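Side-chain contacts in kinesin-like protein (PDB 5X3E), which probably uses ATP binding and hydrolysis to work along microtubules as a kinesin-6 motor, here captured in its nucleotide-free (apo) state: residues 85-88 against 89-93; 359-362 against 363-367; 416-419 against 420-424. One frame throughout, in Å; residues are numbered along the deposited sequence.

Contact 1 (85-88 against 89-93); sequences RVFS and ENDGQ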
# COMPACT_ATOMS: atom_id res chain seq x y z
N ARG A 85 11.49 14.97 -0.23
CA ARG A 85 12.46 14.59 0.78
C ARG A 85 13.36 13.52 0.18
O ARG A 85 12.89 12.65 -0.56
CB ARG A 85 11.76 14.06 2.05
CG ARG A 85 12.71 13.39 3.04
CD ARG A 85 13.62 14.40 3.74
NE ARG A 85 14.62 13.74 4.57
CZ ARG A 85 14.45 13.37 5.83
NH1 ARG A 85 13.29 13.58 6.45
NH2 ARG A 85 15.44 12.77 6.48
N VAL A 86 14.66 13.60 0.48
CA VAL A 86 15.62 12.60 0.04
C VAL A 86 16.22 11.94 1.27
O VAL A 86 16.77 12.62 2.14
CB VAL A 86 16.73 13.21 -0.85
CG1 VAL A 86 17.75 12.14 -1.21
CG2 VAL A 86 16.13 13.82 -2.11
N PHE A 87 16.10 10.62 1.35
CA PHE A 87 16.74 9.84 2.41
C PHE A 87 18.08 9.31 1.92
O PHE A 87 18.20 8.87 0.78
CB PHE A 87 15.86 8.67 2.85
CG PHE A 87 14.50 9.08 3.33
CD1 PHE A 87 14.33 9.55 4.62
CD2 PHE A 87 13.39 8.97 2.51
CE1 PHE A 87 13.08 9.91 5.08
CE2 PHE A 87 12.15 9.34 2.95
CZ PHE A 87 11.99 9.81 4.24
N SER A 88 19.07 9.36 2.81
CA SER A 88 20.41 8.85 2.53
C SER A 88 20.57 7.48 3.18
O SER A 88 19.64 6.92 3.77
CB SER A 88 21.47 9.84 3.03
OG SER A 88 21.42 9.95 4.45
N GLU A 89 21.78 6.92 3.06
CA GLU A 89 22.07 5.64 3.71
C GLU A 89 21.94 5.72 5.22
O GLU A 89 21.67 4.71 5.88
CB GLU A 89 23.48 5.17 3.34
CG GLU A 89 23.83 5.30 1.87
CD GLU A 89 25.27 4.89 1.60
OE1 GLU A 89 25.69 4.93 0.42
OE2 GLU A 89 25.98 4.53 2.56
N ASN A 90 22.13 6.91 5.79
CA ASN A 90 22.10 7.04 7.24
C ASN A 90 20.68 7.03 7.79
O ASN A 90 20.48 6.65 8.95
CB ASN A 90 22.84 8.30 7.65
CG ASN A 90 24.26 8.35 7.11
OD1 ASN A 90 24.58 9.18 6.26
ND2 ASN A 90 25.10 7.45 7.60
N ASP A 91 19.70 7.45 7.00
CA ASP A 91 18.32 7.49 7.45
C ASP A 91 17.80 6.06 7.61
O ASP A 91 17.67 5.32 6.63
CB ASP A 91 17.46 8.28 6.47
CG ASP A 91 17.76 9.77 6.49
OD1 ASP A 91 17.73 10.37 7.59
OD2 ASP A 91 18.03 10.34 5.42
N GLY A 92 17.47 5.67 8.85
CA GLY A 92 17.03 4.32 9.14
C GLY A 92 15.53 4.13 8.93
O GLY A 92 14.80 5.02 8.49
N GLN A 93 15.07 2.92 9.26
CA GLN A 93 13.67 2.55 9.03
C GLN A 93 12.72 3.47 9.79
O GLN A 93 11.72 3.94 9.24
CB GLN A 93 13.44 1.10 9.44
CG GLN A 93 14.28 0.08 8.71
CD GLN A 93 13.82 -0.14 7.29
OE1 GLN A 93 13.89 0.76 6.45
NE2 GLN A 93 13.35 -1.35 7.01
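Asp91 turns its carboxylate back onto strand 86-87 and its flanking residues, where it meets Arg85, Phe87 and Ser88. Its CG stands anti to the carbonyl carbon (chi1 -71°), bringing Asp91 OD2 to Ser88 N, which donates over 3.0 Å in a nearly straight bond on the anti side of the carboxylate. Asp91 N reaches Ser88 O at 3.3 Å, coming from above the carbonyl plane; this closes a type I beta turn over 88-91, tied across by the Ser88 N bond. Asp91 OD1 forms a loose salt bridge with Arg85 NH2 at 3.5 Å, at the edge of a guanidinium turned 79° from the carboxylate. Arg85, bent at chi2, runs past Phe87: its CG lies over one ring face near the rim, while Phe87 CE1 sits over the centre of the guanidinium. The carboxylate carbon meets this ring's edge. Arg85 NH1 forms a salt bridge to a sulfate ion, probably from the crystallisation liquor, and NH2 a long, weak ion pair with Glu57 OE2, which lies close to Asp91 OD2. Arg85 may thus partly offset the repulsion between the acids, while the Ser88 N bond, straighter than that of Asp91 N, probably helps hold the turn before helix 93-109.

Contact 2 (359-362 against 363-367); sequences SLMT and LRQCI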
# COMPACT_ATOMS: atom_id res chain seq x y z
N SER A 359 2.61 -0.88 -17.53
CA SER A 359 1.91 -0.43 -16.33
C SER A 359 2.66 0.71 -15.64
O SER A 359 2.04 1.70 -15.23
CB SER A 359 1.70 -1.61 -15.38
OG SER A 359 2.94 -2.14 -14.93
N LEU A 360 3.98 0.59 -15.50
CA LEU A 360 4.76 1.65 -14.87
C LEU A 360 4.77 2.92 -15.72
O LEU A 360 4.80 4.03 -15.16
CB LEU A 360 6.19 1.19 -14.61
CG LEU A 360 6.35 -0.01 -13.68
CD1 LEU A 360 7.81 -0.40 -13.55
CD2 LEU A 360 5.75 0.29 -12.32
N MET A 361 4.75 2.79 -17.04
CA MET A 361 4.67 3.96 -17.90
C MET A 361 3.32 4.65 -17.77
O MET A 361 3.24 5.88 -17.75
CB MET A 361 4.93 3.55 -19.35
CG MET A 361 5.37 4.67 -20.28
SD MET A 361 5.83 4.04 -21.90
CE MET A 361 7.22 2.98 -21.49
N THR A 362 2.24 3.86 -17.66
CA THR A 362 0.91 4.43 -17.43
C THR A 362 0.84 5.13 -16.08
O THR A 362 0.18 6.17 -15.95
CB THR A 362 -0.15 3.34 -17.52
OG1 THR A 362 -0.01 2.62 -18.75
CG2 THR A 362 -1.54 3.94 -17.44
N LEU A 363 1.49 4.56 -15.07
CA LEU A 363 1.53 5.19 -13.75
C LEU A 363 2.21 6.56 -13.82
O LEU A 363 1.71 7.54 -13.25
CB LEU A 363 2.25 4.29 -12.76
CG LEU A 363 2.33 4.80 -11.32
CD1 LEU A 363 0.95 5.07 -10.76
CD2 LEU A 363 3.09 3.80 -10.45
N ARG A 364 3.35 6.63 -14.51
CA ARG A 364 4.04 7.90 -14.68
C ARG A 364 3.13 8.94 -15.32
O ARG A 364 2.96 10.04 -14.79
CB ARG A 364 5.31 7.70 -15.53
CG ARG A 364 6.52 8.53 -15.09
CD ARG A 364 7.54 8.67 -16.21
NE ARG A 364 7.69 7.44 -16.99
CZ ARG A 364 8.59 6.49 -16.74
NH1 ARG A 364 9.43 6.62 -15.72
NH2 ARG A 364 8.63 5.40 -17.50
N GLN A 365 2.53 8.59 -16.46
CA GLN A 365 1.63 9.51 -17.15
C GLN A 365 0.49 9.95 -16.24
O GLN A 365 0.07 11.11 -16.26
CB GLN A 365 1.08 8.86 -18.42
CG GLN A 365 2.15 8.40 -19.39
CD GLN A 365 1.58 7.55 -20.52
OE1 GLN A 365 0.37 7.49 -20.72
NE2 GLN A 365 2.46 6.89 -21.27
N CYS A 366 -0.03 9.03 -15.42
CA CYS A 366 -1.20 9.34 -14.60
C CYS A 366 -0.86 10.32 -13.48
O CYS A 366 -1.64 11.24 -13.22
CB CYS A 366 -1.83 8.06 -14.07
SG CYS A 366 -2.78 7.19 -15.33
N ILE A 367 0.28 10.14 -12.80
CA ILE A 367 0.61 11.10 -11.74
C ILE A 367 0.99 12.45 -12.32
O ILE A 367 0.86 13.48 -11.65
CB ILE A 367 1.73 10.61 -10.79
CG1 ILE A 367 3.11 10.92 -11.37
CG2 ILE A 367 1.60 9.13 -10.47
CD1 ILE A 367 4.21 10.89 -10.36
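The helix spanning 350-375, which by its place after the DLAGSE sequence probably corresponds to the switch II (relay) helix of kinesins, carries this contact: over one turn Met361 meets Gln365 and Thr362 meets Cys366, each pair four residues apart. The main chain is in regular alpha-helical form. Gln365 N donates to Met361 O over 3.1 Å in an almost linear bond (175°), and Cys366 N donates to Thr362 O over 2.9 Å; Leu363 and Arg364 bond in the same manner to Ser359 and Leu360.

Gln365 has CG beside its own backbone N (chi1 -57°), and this torsion, with the extended chain beyond it, carries the amide back toward Met361, where it passes at a slant across the methionine chain. NE2 of Gln365 lies 3.8 Å from Met361 CG, an approach of van der Waals kind. Met361 sends its chain outward at the exposed side of the helix and bends only at the last torsion. Its CA also lies obliquely near the Arg364 guanidinium. On the buried side Thr362 and Cys366 touch through CG2 and SG, 4.1 Å apart. The hydroxyl of Thr362 is turned away from this pair and bonds to the carbonyl of Gln358, one turn earlier; that polar atom is thereby satisfied inside the helix.

Around the helix, Thr362 rests on Gln388, Ser389 and Thr392, and Cys366 also reaches Thr392, which places the short helix 390-394 against this face. Ser359 OG bonds to the carbonyls of Ile356 and Ser355 and to His296 NE2, at the start of strand 296-307, while Arg364 extends to Phe427, beyond helix 418-424.

Contact 3 (416-419 against 420-424); sequences DDYD and ENMSA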
# COMPACT_ATOMS: atom_id res chain seq x y z
N ASP A 416 26.28 0.80 -11.75
CA ASP A 416 25.63 -0.17 -12.62
C ASP A 416 24.18 0.21 -12.89
O ASP A 416 23.67 0.02 -14.00
CB ASP A 416 25.70 -1.56 -11.98
CG ASP A 416 27.11 -2.11 -11.96
OD1 ASP A 416 27.96 -1.57 -12.70
OD2 ASP A 416 27.36 -3.05 -11.19
N ASP A 417 23.49 0.75 -11.88
CA ASP A 417 22.08 1.12 -11.99
C ASP A 417 21.88 2.54 -12.50
O ASP A 417 20.82 3.13 -12.23
CB ASP A 417 21.38 0.96 -10.64
CG ASP A 417 21.13 -0.49 -10.27
OD1 ASP A 417 21.62 -1.39 -11.00
OD2 ASP A 417 20.45 -0.73 -9.25
N TYR A 418 22.84 3.10 -13.23
CA TYR A 418 22.76 4.50 -13.63
C TYR A 418 21.54 4.75 -14.52
O TYR A 418 20.69 5.58 -14.20
CB TYR A 418 24.04 4.91 -14.36
CG TYR A 418 23.98 6.32 -14.93
CD1 TYR A 418 24.37 7.41 -14.16
CD2 TYR A 418 23.51 6.55 -16.22
CE1 TYR A 418 24.31 8.69 -14.67
CE2 TYR A 418 23.44 7.83 -16.73
CZ TYR A 418 23.84 8.90 -15.95
OH TYR A 418 23.78 10.17 -16.47
N ASP A 419 21.47 4.06 -15.66
CA ASP A 419 20.39 4.31 -16.61
C ASP A 419 19.02 4.00 -16.02
O ASP A 419 18.04 4.69 -16.33
CB ASP A 419 20.62 3.49 -17.89
CG ASP A 419 21.81 4.00 -18.69
OD1 ASP A 419 22.00 5.23 -18.75
OD2 ASP A 419 22.55 3.16 -19.26
N GLU A 420 18.94 2.99 -15.16
CA GLU A 420 17.66 2.66 -14.54
C GLU A 420 17.26 3.69 -13.49
O GLU A 420 16.06 3.88 -13.24
CB GLU A 420 17.71 1.26 -13.93
CG GLU A 420 17.66 0.14 -14.96
CD GLU A 420 16.37 0.15 -15.75
OE1 GLU A 420 15.31 0.46 -15.17
OE2 GLU A 420 16.41 -0.17 -16.97
N ASN A 421 18.23 4.36 -12.87
CA ASN A 421 17.89 5.45 -11.95
C ASN A 421 17.38 6.67 -12.71
O ASN A 421 16.60 7.46 -12.16
CB ASN A 421 19.10 5.82 -11.10
CG ASN A 421 19.50 4.71 -10.14
OD1 ASN A 421 18.71 3.82 -9.82
ND2 ASN A 421 20.75 4.75 -9.68
N MET A 422 17.79 6.83 -13.97
CA MET A 422 17.31 7.94 -14.78
C MET A 422 15.81 7.85 -14.99
O MET A 422 15.11 8.87 -15.04
CB MET A 422 18.05 7.98 -16.11
CG MET A 422 19.48 8.44 -15.98
SD MET A 422 19.54 10.14 -15.39
CE MET A 422 18.46 10.92 -16.59
N SER A 423 15.29 6.63 -15.15
CA SER A 423 13.85 6.44 -15.29
C SER A 423 13.15 6.55 -13.94
O SER A 423 12.04 7.07 -13.85
CB SER A 423 13.55 5.08 -15.92
OG SER A 423 13.99 4.03 -15.07
N ALA A 424 13.79 6.05 -12.88
CA ALA A 424 13.18 6.09 -11.55
C ALA A 424 13.10 7.51 -11.02
O ALA A 424 12.14 7.87 -10.33
CB ALA A 424 13.96 5.20 -10.58
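The Tyr418 ring has Asp419 CG at its edge, in plane, and Met422 reaching it obliquely: Met422 SD stands 5.0 Å from the ring centroid, 31° off the ring normal, a Met-aromatic contact across one turn. The second flat group is the amide of Asn421, which has the carbonyl oxygen of Asp417 over one face, close above its CG. Both belong to the first turn of helix 418-424, probably the counterpart of the last helix of the kinesin motor core, from which the chain runs on towards the neck linker.

Tyrosine and methionine lie side by side and point the same way. The ring is carried anti to the backbone N of Tyr418 (chi1 175°), whereas Met422 bends at both chi2 and chi3 and lays its chain along the ring; CE2 of Tyr418 comes within 4.1 Å of Met422 CG. Strand 59-62 is touched by both through Thr62. Beneath them Met422 N donates to Tyr418 O at 3.2 Å, in the carbonyl plane.

Asp417 holds the N-cap position, though its carboxylate makes no capping bond. Its own carbonyl accepts from Asn421 N at 2.9 Å and opens the helical pattern. The buried amide of Asn421 turns elsewhere for its main bond: ND2 donates to Asn412 O, just past strand 404-411, and weakly to Ser51 OG. A leucine in place of Asn421 would probably leave the Asn412 carbonyl without this donor and undo the polar tie between the helix start and the end of that strand.

Further along, Glu420 O accepts twice from the same face of its plane, from Ala424 N at 3.2 Å and from Ser423 OG at 2.8 Å.

Along the chain the three contacts follow in series, all within the kinesin motor domain. Contact 1 lies at the end of strand 86-87, an edge neighbour of strand 37-42 in the large mixed sheet; strand 404-411, which leads to contact 3, pairs with the other side of strand 37-42. Contact 1 stays apart from the others, its centre about 25 Å from that of contact 2 and about 19 Å from that of contact 3. Contacts 2 and 3, with centres about 17 Å apart, do meet: Arg364 NH1 packs 3.2 Å from Ser423 O. Helices 350-375 and 418-424 thus pack together, which would place the probable relay helix beside the one leading to the neck linker.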